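Local coordinates for protein tyrocidine synthetase 3 (Brevibacillus brevis, PDB 2JGP) that forms peptide bonds in the nonribosomal synthesis of the antibiotic tyrocidine, through a peptidyl carrier domain joined to a condensation domain, at residues A[140-154]-A[194-206]. Numbering follows the deposited sequence.
Sequences FQRLIARHESLRTSF and FDLEVAPLIRVSL
F140 and V204 meet from opposite directions where helix 133-146 lies over strand 202-210. Methyl CG2 of V204 sits 3.6 Å from the centroid of the F140 ring, 9° off its normal, a CH-pi contact over the middle of one face, while CG1 reaches the rim at CE2. V204 turns both methyls to the ring because CG1 stands anti to its backbone N (chi1 -177°) and CG2 anti to its carbonyl carbon. Next along the strand, I202 CG2 touches CG1 of I144 and also packs on L150, whose CD2 lies 4.1 Å from I202 CG2. The helix runs almost antiparallel to the strand, its axis 11.0 Å away, and W237 of helix 227-241 also packs against F140.

Beyond P200, whose preceding peptide is cis, polar backbone groups take over. P200 CB presses to 3.1 Å from L150 O. A water bridge follows: water 1 accepts from L201 N at 2.9 Å and donates to the carbonyls of S149 and T152. F154 N then gives the one direct hydrogen bond between the segments, to L196 O (2.8 Å, N-H...O 157°), and that oxygen also lies in plane at the edge of the F154 ring. Farther along this edge, CE2 meets L201 CD1 at 3.8 Å; Y107 of helix 101-113 touches both F154 and L196. S153 brings CB to E197 O, and its OG is hydrogen-bonded to H166.

D195, E197 and V198 form the looser, solvent-exposed side. E197 sets CA, with CB and CG behind it, against F154 O, and its chain runs on extended from CG; D195 OD1 accepts from E197 N, an Asx turn within the segment. The chemistry thus divides: apolar packing joins helix to strand, whereas one backbone hydrogen bond holds the D195-V198 turn to strand 152-157 and a shared water ties in L201 N.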
loop_
_atom_site.group_PDB
_atom_site.type_symbol
_atom_site.label_atom_id
_atom_site.label_comp_id
_atom_site.label_asym_id
_atom_site.label_seq_id
_atom_site.Cartn_x
_atom_site.Cartn_y
_atom_site.Cartn_z
ATOM N N PHE A 140 10.673 21.405 -11.396
ATOM C CA PHE A 140 9.856 20.389 -12.069
ATOM C C PHE A 140 10.535 19.812 -13.310
ATOM O O PHE A 140 10.397 18.624 -13.601
ATOM C CB PHE A 140 8.474 20.945 -12.436
ATOM C CG PHE A 140 7.483 20.875 -11.312
ATOM C CD1 PHE A 140 6.955 19.654 -10.914
ATOM C CD2 PHE A 140 7.084 22.023 -10.642
ATOM C CE1 PHE A 140 6.044 19.576 -9.874
ATOM C CE2 PHE A 140 6.175 21.955 -9.599
ATOM C CZ PHE A 140 5.651 20.730 -9.215
ATOM N N GLN A 141 11.251 20.652 -14.046
ATOM C CA GLN A 141 11.977 20.199 -15.230
ATOM C C GLN A 141 13.054 19.194 -14.834
ATOM O O GLN A 141 13.219 18.158 -15.492
ATOM C CB GLN A 141 12.580 21.390 -15.981
ATOM C CG GLN A 141 11.522 22.210 -16.728
ATOM C CD GLN A 141 12.071 23.470 -17.376
ATOM O OE1 GLN A 141 11.569 23.910 -18.408
ATOM N NE2 GLN A 141 13.095 24.054 -16.777
ATOM N N ARG A 142 13.760 19.491 -13.746
ATOM C CA ARG A 142 14.749 18.564 -13.194
ATOM C C ARG A 142 14.100 17.268 -12.703
ATOM O O ARG A 142 14.635 16.191 -12.942
ATOM C CB ARG A 142 15.552 19.221 -12.067
ATOM C CG ARG A 142 16.574 20.245 -12.554
ATOM C CD ARG A 142 17.536 20.646 -11.446
ATOM N NE ARG A 142 18.685 21.398 -11.954
ATOM C CZ ARG A 142 18.668 22.684 -12.303
ATOM N NH1 ARG A 142 17.553 23.406 -12.216
ATOM N NH2 ARG A 142 19.780 23.259 -12.751
ATOM N N LEU A 143 12.949 17.373 -12.035
ATOM C CA LEU A 143 12.208 16.187 -11.581
ATOM C C LEU A 143 11.840 15.290 -12.749
ATOM O O LEU A 143 11.980 14.067 -12.671
ATOM C CB LEU A 143 10.916 16.572 -10.848
ATOM C CG LEU A 143 10.967 16.978 -9.373
ATOM C CD1 LEU A 143 9.536 17.215 -8.896
ATOM C CD2 LEU A 143 11.649 15.916 -8.517
ATOM N N ILE A 144 11.342 15.912 -13.816
ATOM C CA ILE A 144 10.967 15.196 -15.034
ATOM C C ILE A 144 12.184 14.515 -15.660
ATOM O O ILE A 144 12.095 13.370 -16.089
ATOM C CB ILE A 144 10.301 16.142 -16.057
ATOM C CG1 ILE A 144 8.946 16.626 -15.525
ATOM C CG2 ILE A 144 10.099 15.434 -17.390
ATOM C CD1 ILE A 144 8.400 17.845 -16.250
ATOM N N ALA A 145 13.317 15.217 -15.700
ATOM C CA ALA A 145 14.575 14.623 -16.168
ATOM C C ALA A 145 15.018 13.453 -15.284
ATOM O O ALA A 145 15.527 12.448 -15.783
ATOM C CB ALA A 145 15.679 15.679 -16.226
ATOM N N ARG A 146 14.817 13.592 -13.975
ATOM C CA ARG A 146 15.264 12.595 -12.995
ATOM C C ARG A 146 14.453 11.302 -13.011
ATOM O O ARG A 146 15.018 10.212 -12.899
ATOM C CB ARG A 146 15.222 13.200 -11.585
ATOM C CG ARG A 146 15.490 12.227 -10.443
ATOM C CD ARG A 146 15.582 12.990 -9.126
ATOM N NE ARG A 146 15.587 12.113 -7.954
ATOM C CZ ARG A 146 16.641 11.411 -7.547
ATOM N NH1 ARG A 146 17.774 11.425 -8.235
ATOM N NH2 ARG A 146 16.546 10.663 -6.459
ATOM N N HIS A 147 13.133 11.427 -13.122
ATOM C CA HIS A 147 12.231 10.290 -12.950
ATOM C C HIS A 147 11.658 9.826 -14.285
ATOM O O HIS A 147 10.852 10.528 -14.889
ATOM C CB HIS A 147 11.100 10.673 -11.989
ATOM C CG HIS A 147 11.564 10.945 -10.593
ATOM N ND1 HIS A 147 12.114 9.969 -9.790
ATOM C CD2 HIS A 147 11.573 12.083 -9.861
ATOM C CE1 HIS A 147 12.439 10.494 -8.622
ATOM N NE2 HIS A 147 12.120 11.774 -8.638
ATOM N N GLU A 148 12.076 8.639 -14.738
ATOM C CA GLU A 148 11.660 8.111 -16.042
ATOM C C GLU A 148 10.152 7.988 -16.173
ATOM O O GLU A 148 9.621 8.077 -17.285
ATOM C CB GLU A 148 12.283 6.738 -16.328
ATOM C CG GLU A 148 13.674 6.784 -16.899
ATOM C CD GLU A 148 14.169 5.431 -17.404
ATOM O OE1 GLU A 148 13.505 4.393 -17.174
ATOM O OE2 GLU A 148 15.248 5.417 -18.029
ATOM N N SER A 149 9.463 7.758 -15.058
ATOM C CA SER A 149 8.005 7.670 -15.083
ATOM C C SER A 149 7.368 8.978 -15.567
ATOM O O SER A 149 6.299 8.962 -16.174
ATOM C CB SER A 149 7.459 7.279 -13.710
ATOM O OG SER A 149 7.767 5.918 -13.426
ATOM N N LEU A 150 8.032 10.102 -15.310
ATOM C CA LEU A 150 7.558 11.404 -15.794
ATOM C C LEU A 150 7.927 11.678 -17.262
ATOM O O LEU A 150 7.583 12.738 -17.806
ATOM C CB LEU A 150 8.097 12.533 -14.904
ATOM C CG LEU A 150 7.674 12.471 -13.432
ATOM C CD1 LEU A 150 8.184 13.693 -12.682
ATOM C CD2 LEU A 150 6.148 12.332 -13.294
ATOM N N ARG A 151 8.642 10.746 -17.890
ATOM C CA ARG A 151 8.942 10.821 -19.319
ATOM C C ARG A 151 8.387 9.600 -20.060
ATOM O O ARG A 151 8.825 9.279 -21.163
ATOM C CB ARG A 151 10.453 10.948 -19.525
ATOM C CG ARG A 151 10.996 12.282 -19.027
ATOM C CD ARG A 151 12.513 12.394 -19.131
ATOM N NE ARG A 151 13.226 11.627 -18.098
ATOM C CZ ARG A 151 13.930 10.516 -18.307
ATOM N NH1 ARG A 151 14.031 9.974 -19.516
ATOM N NH2 ARG A 151 14.540 9.931 -17.287
ATOM N N THR A 152 7.406 8.939 -19.450
ATOM C CA THR A 152 6.823 7.727 -19.999
ATOM C C THR A 152 5.468 8.024 -20.636
ATOM O O THR A 152 4.623 8.670 -20.026
ATOM C CB THR A 152 6.613 6.670 -18.909
ATOM O OG1 THR A 152 7.876 6.311 -18.345
ATOM C CG2 THR A 152 5.942 5.423 -19.483
ATOM N N SER A 153 5.283 7.548 -21.863
ATOM C CA SER A 153 3.984 7.546 -22.520
ATOM C C SER A 153 3.625 6.096 -22.784
ATOM O O SER A 153 4.454 5.205 -22.591
ATOM C CB SER A 153 4.034 8.327 -23.829
ATOM O OG SER A 153 4.853 7.687 -24.797
ATOM N N PHE A 154 2.405 5.858 -23.239
ATOM C CA PHE A 154 1.969 4.492 -23.515
ATOM C C PHE A 154 1.531 4.366 -24.958
ATOM O O PHE A 154 0.990 5.310 -25.537
ATOM C CB PHE A 154 0.827 4.083 -22.593
ATOM C CG PHE A 154 1.181 4.117 -21.135
ATOM C CD1 PHE A 154 1.610 2.971 -20.482
ATOM C CD2 PHE A 154 1.096 5.298 -20.421
ATOM C CE1 PHE A 154 1.938 3.008 -19.134
ATOM C CE2 PHE A 154 1.415 5.343 -19.073
ATOM C CZ PHE A 154 1.850 4.197 -18.432
ATOM N N PHE A 194 -5.765 13.002 -19.124
ATOM C CA PHE A 194 -4.463 12.979 -19.762
ATOM C C PHE A 194 -4.557 12.132 -21.014
ATOM O O PHE A 194 -5.206 11.079 -21.008
ATOM C CB PHE A 194 -3.425 12.351 -18.829
ATOM C CG PHE A 194 -3.014 13.235 -17.692
ATOM C CD1 PHE A 194 -3.706 13.212 -16.492
ATOM C CD2 PHE A 194 -1.937 14.095 -17.825
ATOM C CE1 PHE A 194 -3.327 14.031 -15.444
ATOM C CE2 PHE A 194 -1.547 14.912 -16.780
ATOM C CZ PHE A 194 -2.243 14.880 -15.588
ATOM N N ASP A 195 -3.903 12.587 -22.076
ATOM C CA ASP A 195 -3.653 11.752 -23.238
ATOM C C ASP A 195 -2.465 10.862 -22.902
ATOM O O ASP A 195 -1.344 11.349 -22.737
ATOM C CB ASP A 195 -3.345 12.609 -24.466
ATOM C CG ASP A 195 -3.177 11.785 -25.730
ATOM O OD1 ASP A 195 -2.888 10.573 -25.647
ATOM O OD2 ASP A 195 -3.330 12.355 -26.819
ATOM N N LEU A 196 -2.715 9.561 -22.790
ATOM C CA LEU A 196 -1.691 8.617 -22.348
ATOM C C LEU A 196 -0.545 8.431 -23.353
ATOM O O LEU A 196 0.495 7.853 -23.001
ATOM C CB LEU A 196 -2.333 7.267 -22.002
ATOM C CG LEU A 196 -2.594 6.934 -20.528
ATOM C CD1 LEU A 196 -2.728 8.153 -19.597
ATOM C CD2 LEU A 196 -3.783 5.974 -20.386
ATOM N N GLU A 197 -0.743 8.909 -24.583
ATOM C CA GLU A 197 0.277 8.855 -25.641
ATOM C C GLU A 197 1.304 9.982 -25.555
ATOM O O GLU A 197 2.251 10.006 -26.342
ATOM C CB GLU A 197 -0.380 8.934 -27.023
ATOM C CG GLU A 197 -1.196 7.740 -27.401
ATOM C CD GLU A 197 -1.515 7.727 -28.878
ATOM O OE1 GLU A 197 -1.340 6.664 -29.499
ATOM O OE2 GLU A 197 -1.919 8.783 -29.416
ATOM N N VAL A 198 1.121 10.909 -24.621
ATOM C CA VAL A 198 1.931 12.122 -24.568
ATOM C C VAL A 198 2.556 12.312 -23.191
ATOM O O VAL A 198 1.861 12.583 -22.211
ATOM C CB VAL A 198 1.091 13.363 -24.931
ATOM C CG1 VAL A 198 1.913 14.650 -24.772
ATOM C CG2 VAL A 198 0.556 13.242 -26.352
ATOM N N ALA A 199 3.873 12.154 -23.129
ATOM C CA ALA A 199 4.641 12.476 -21.938
ATOM C C ALA A 199 5.003 13.964 -21.988
ATOM O O ALA A 199 5.141 14.534 -23.075
ATOM C CB ALA A 199 5.900 11.609 -21.859
ATOM N N PRO A 200 5.132 14.612 -20.822
ATOM C CA PRO A 200 5.010 14.087 -19.469
ATOM C C PRO A 200 3.556 14.003 -18.993
ATOM O O PRO A 200 2.742 14.888 -19.294
ATOM C CB PRO A 200 5.773 15.117 -18.643
ATOM C CG PRO A 200 5.516 16.396 -19.350
ATOM C CD PRO A 200 5.432 16.056 -20.814
ATOM N N LEU A 201 3.237 12.953 -18.246
ATOM C CA LEU A 201 1.912 12.815 -17.644
ATOM C C LEU A 201 1.854 13.517 -16.284
ATOM O O LEU A 201 1.353 12.971 -15.299
ATOM C CB LEU A 201 1.528 11.341 -17.527
ATOM C CG LEU A 201 1.412 10.667 -18.894
ATOM C CD1 LEU A 201 1.436 9.158 -18.766
ATOM C CD2 LEU A 201 0.153 11.148 -19.620
ATOM N N ILE A 202 2.376 14.739 -16.250
ATOM C CA ILE A 202 2.287 15.597 -15.082
ATOM C C ILE A 202 2.082 17.006 -15.599
ATOM O O ILE A 202 2.655 17.386 -16.626
ATOM C CB ILE A 202 3.550 15.503 -14.182
ATOM C CG1 ILE A 202 3.400 16.393 -12.939
ATOM C CG2 ILE A 202 4.808 15.883 -14.955
ATOM C CD1 ILE A 202 4.398 16.086 -11.819
ATOM N N ARG A 203 1.240 17.769 -14.908
ATOM C CA ARG A 203 1.028 19.172 -15.254
ATOM C C ARG A 203 0.981 20.010 -13.987
ATOM O O ARG A 203 0.628 19.519 -12.907
ATOM C CB ARG A 203 -0.228 19.369 -16.112
ATOM C CG ARG A 203 -1.472 18.637 -15.647
ATOM C CD ARG A 203 -2.678 19.009 -16.511
ATOM N NE ARG A 203 -2.695 18.322 -17.808
ATOM C CZ ARG A 203 -3.598 17.421 -18.199
ATOM N NH1 ARG A 203 -4.606 17.069 -17.415
ATOM N NH2 ARG A 203 -3.497 16.867 -19.399
ATOM N N VAL A 204 1.383 21.267 -14.125
ATOM C CA VAL A 204 1.531 22.150 -12.981
ATOM C C VAL A 204 0.992 23.531 -13.337
ATOM O O VAL A 204 1.301 24.070 -14.401
ATOM C CB VAL A 204 3.012 22.243 -12.552
ATOM C CG1 VAL A 204 3.173 23.118 -11.302
ATOM C CG2 VAL A 204 3.573 20.850 -12.299
ATOM N N SER A 205 0.164 24.079 -12.449
ATOM C CA SER A 205 -0.278 25.465 -12.540
ATOM C C SER A 205 0.132 26.197 -11.265
ATOM O O SER A 205 -0.124 25.716 -10.159
ATOM C CB SER A 205 -1.792 25.548 -12.731
ATOM O OG SER A 205 -2.185 25.023 -13.989
ATOM N N LEU A 206 0.790 27.341 -11.429
ATOM C CA LEU A 206 1.100 28.229 -10.311
ATOM C C LEU A 206 0.153 29.422 -10.364
ATOM O O LEU A 206 0.154 30.173 -11.339
ATOM C CB LEU A 206 2.547 28.708 -10.386
ATOM C CG LEU A 206 3.016 29.587 -9.225
ATOM C CD1 LEU A 206 2.852 28.862 -7.890
ATOM C CD2 LEU A 206 4.463 30.016 -9.432
HETATM O O HOH W 1 4.855 10.580 -18.038
#